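Local coordinates for protein albumin-1 (Psophocarpus tetragonolobus, PDB 1WBA) that serves as a 2S seed storage albumin and belongs to the leguminous Kunitz-type protease inhibitor family, at residues G36-E41 and G108-Q113. Sequence-based numbering, arbitrary orientation.
Sequences GNENPE and GRYPNQ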
loop_
_atom_site.group_PDB
_atom_site.type_symbol
_atom_site.label_atom_id
_atom_site.label_comp_id
_atom_site.label_asym_id
_atom_site.label_seq_id
_atom_site.Cartn_x
_atom_site.Cartn_y
_atom_site.Cartn_z
ATOM N N GLY A 36 2.460 17.990 5.338
ATOM C CA GLY A 36 2.425 19.276 4.674
ATOM C C GLY A 36 1.401 20.236 5.238
ATOM O O GLY A 36 1.403 20.506 6.434
ATOM N N ASN A 37 0.491 20.687 4.379
ATOM C CA ASN A 37 -0.554 21.654 4.735
ATOM C C ASN A 37 -1.902 21.021 5.091
ATOM O O ASN A 37 -2.899 21.724 5.286
ATOM C CB ASN A 37 -0.731 22.640 3.576
ATOM C CG ASN A 37 0.582 23.261 3.146
ATOM O OD1 ASN A 37 1.208 23.987 3.916
ATOM N ND2 ASN A 37 1.039 22.935 1.935
ATOM N N GLU A 38 -1.929 19.695 5.180
ATOM C CA GLU A 38 -3.158 18.978 5.518
ATOM C C GLU A 38 -3.592 19.245 6.962
ATOM O O GLU A 38 -2.774 19.551 7.825
ATOM C CB GLU A 38 -2.982 17.468 5.279
ATOM C CG GLU A 38 -2.897 17.101 3.805
ATOM C CD GLU A 38 -2.542 15.651 3.546
ATOM O OE1 GLU A 38 -2.244 14.899 4.495
ATOM O OE2 GLU A 38 -2.551 15.256 2.365
ATOM N N ASN A 39 -4.884 19.094 7.213
ATOM C CA ASN A 39 -5.458 19.308 8.537
ATOM C C ASN A 39 -5.300 18.023 9.341
ATOM O O ASN A 39 -5.691 16.951 8.879
ATOM C CB ASN A 39 -6.943 19.654 8.372
ATOM C CG ASN A 39 -7.680 19.823 9.697
ATOM O OD1 ASN A 39 -7.150 19.580 10.779
ATOM N ND2 ASN A 39 -8.941 20.220 9.598
ATOM N N PRO A 40 -4.701 18.108 10.543
ATOM C CA PRO A 40 -4.506 16.921 11.388
ATOM C C PRO A 40 -5.796 16.229 11.802
ATOM O O PRO A 40 -5.777 15.058 12.175
ATOM C CB PRO A 40 -3.712 17.458 12.585
ATOM C CG PRO A 40 -3.938 18.958 12.544
ATOM C CD PRO A 40 -3.957 19.260 11.080
ATOM N N GLU A 41 -6.915 16.943 11.763
ATOM C CA GLU A 41 -8.196 16.324 12.093
ATOM C C GLU A 41 -8.773 15.591 10.876
ATOM O O GLU A 41 -9.691 14.787 11.011
ATOM C CB GLU A 41 -9.196 17.373 12.568
ATOM C CG GLU A 41 -8.733 18.100 13.803
ATOM C CD GLU A 41 -9.774 19.065 14.352
ATOM O OE1 GLU A 41 -10.905 19.124 13.805
ATOM O OE2 GLU A 41 -9.451 19.754 15.346
ATOM N N GLY A 108 -10.262 9.972 -3.428
ATOM C CA GLY A 108 -11.430 10.832 -3.475
ATOM C C GLY A 108 -11.332 12.189 -2.842
ATOM O O GLY A 108 -12.348 12.849 -2.676
ATOM N N ARG A 109 -10.125 12.611 -2.504
ATOM C CA ARG A 109 -9.923 13.907 -1.866
ATOM C C ARG A 109 -9.169 14.853 -2.801
ATOM O O ARG A 109 -9.566 15.999 -2.974
ATOM C CB ARG A 109 -9.163 13.745 -0.544
ATOM C CG ARG A 109 -9.571 12.534 0.294
ATOM C CD ARG A 109 -10.999 12.628 0.800
ATOM N NE ARG A 109 -11.127 12.107 2.164
ATOM C CZ ARG A 109 -11.237 10.818 2.496
ATOM N NH1 ARG A 109 -11.242 9.866 1.566
ATOM N NH2 ARG A 109 -11.340 10.482 3.779
ATOM N N TYR A 110 -8.087 14.379 -3.403
ATOM C CA TYR A 110 -7.304 15.182 -4.340
ATOM C C TYR A 110 -7.770 14.902 -5.744
ATOM O O TYR A 110 -8.070 13.755 -6.086
ATOM C CB TYR A 110 -5.825 14.846 -4.237
ATOM C CG TYR A 110 -5.223 15.356 -2.962
ATOM C CD1 TYR A 110 -4.925 16.705 -2.817
ATOM C CD2 TYR A 110 -4.953 14.496 -1.902
ATOM C CE1 TYR A 110 -4.380 17.189 -1.660
ATOM C CE2 TYR A 110 -4.403 14.969 -0.725
ATOM C CZ TYR A 110 -4.119 16.316 -0.617
ATOM O OH TYR A 110 -3.579 16.810 0.534
ATOM N N PRO A 111 -7.813 15.936 -6.593
ATOM C CA PRO A 111 -8.265 15.699 -7.963
ATOM C C PRO A 111 -7.229 15.021 -8.864
ATOM O O PRO A 111 -7.597 14.290 -9.786
ATOM C CB PRO A 111 -8.619 17.110 -8.444
ATOM C CG PRO A 111 -7.603 17.976 -7.725
ATOM C CD PRO A 111 -7.591 17.376 -6.340
ATOM N N ASN A 112 -5.950 15.235 -8.579
ATOM C CA ASN A 112 -4.859 14.680 -9.396
ATOM C C ASN A 112 -4.418 13.232 -9.116
ATOM O O ASN A 112 -3.227 12.950 -8.942
ATOM C CB ASN A 112 -3.640 15.641 -9.426
ATOM C CG ASN A 112 -3.328 16.291 -8.055
ATOM O OD1 ASN A 112 -4.186 16.357 -7.159
ATOM N ND2 ASN A 112 -2.104 16.801 -7.910
ATOM N N GLN A 113 -5.384 12.314 -9.109
ATOM C CA GLN A 113 -5.108 10.896 -8.871
ATOM C C GLN A 113 -4.688 10.211 -10.159
ATOM O O GLN A 113 -5.187 10.533 -11.243
ATOM C CB GLN A 113 -6.334 10.190 -8.297
ATOM C CG GLN A 113 -6.585 10.493 -6.842
ATOM C CD GLN A 113 -7.873 9.888 -6.307
ATOM O OE1 GLN A 113 -8.417 10.372 -5.328
ATOM N NE2 GLN A 113 -8.346 8.812 -6.928
#
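At the edge of the Tyr110 ring, close to its plane, sits the carboxylate oxygen OE2 of Glu38, and the ring also makes an edge-to-face contact with Phe97. The carboxylate plane is turned 29° from the ring plane. This single polar link ties two surface loops of the beta-trefoil fold expected of Kunitz-type inhibitors: one running between strands 30-33 and 45-48, the other between 103-106 and 113-114. Tyr110 OH donates to Glu38 OE2 at 2.6 Å, and OE2 receives it on its anti lone pair, the one facing away from OE1. The extended Glu38 chain (chi2 172°) and the length of the tyrosine together bridge loops whose nearest CA atoms, those of Glu38 and Arg109, are still 11.2 Å apart. Lys105 forms a salt bridge to the same OE2, probably stabilising the negative charge, while OE1 turns back to Ser45 OG and the backbone N of Thr35, which should hold the carboxylate's rotation. With an alanine here instead of Glu38, the Tyr110 hydroxyl would probably lose this acceptor and Lys105 this carboxylate. Within the second loop, Gly108 N donates to Gln113 OE1 at 2.7 Å, lying in the plane of the amide and meeting a lone pair of the oxygen.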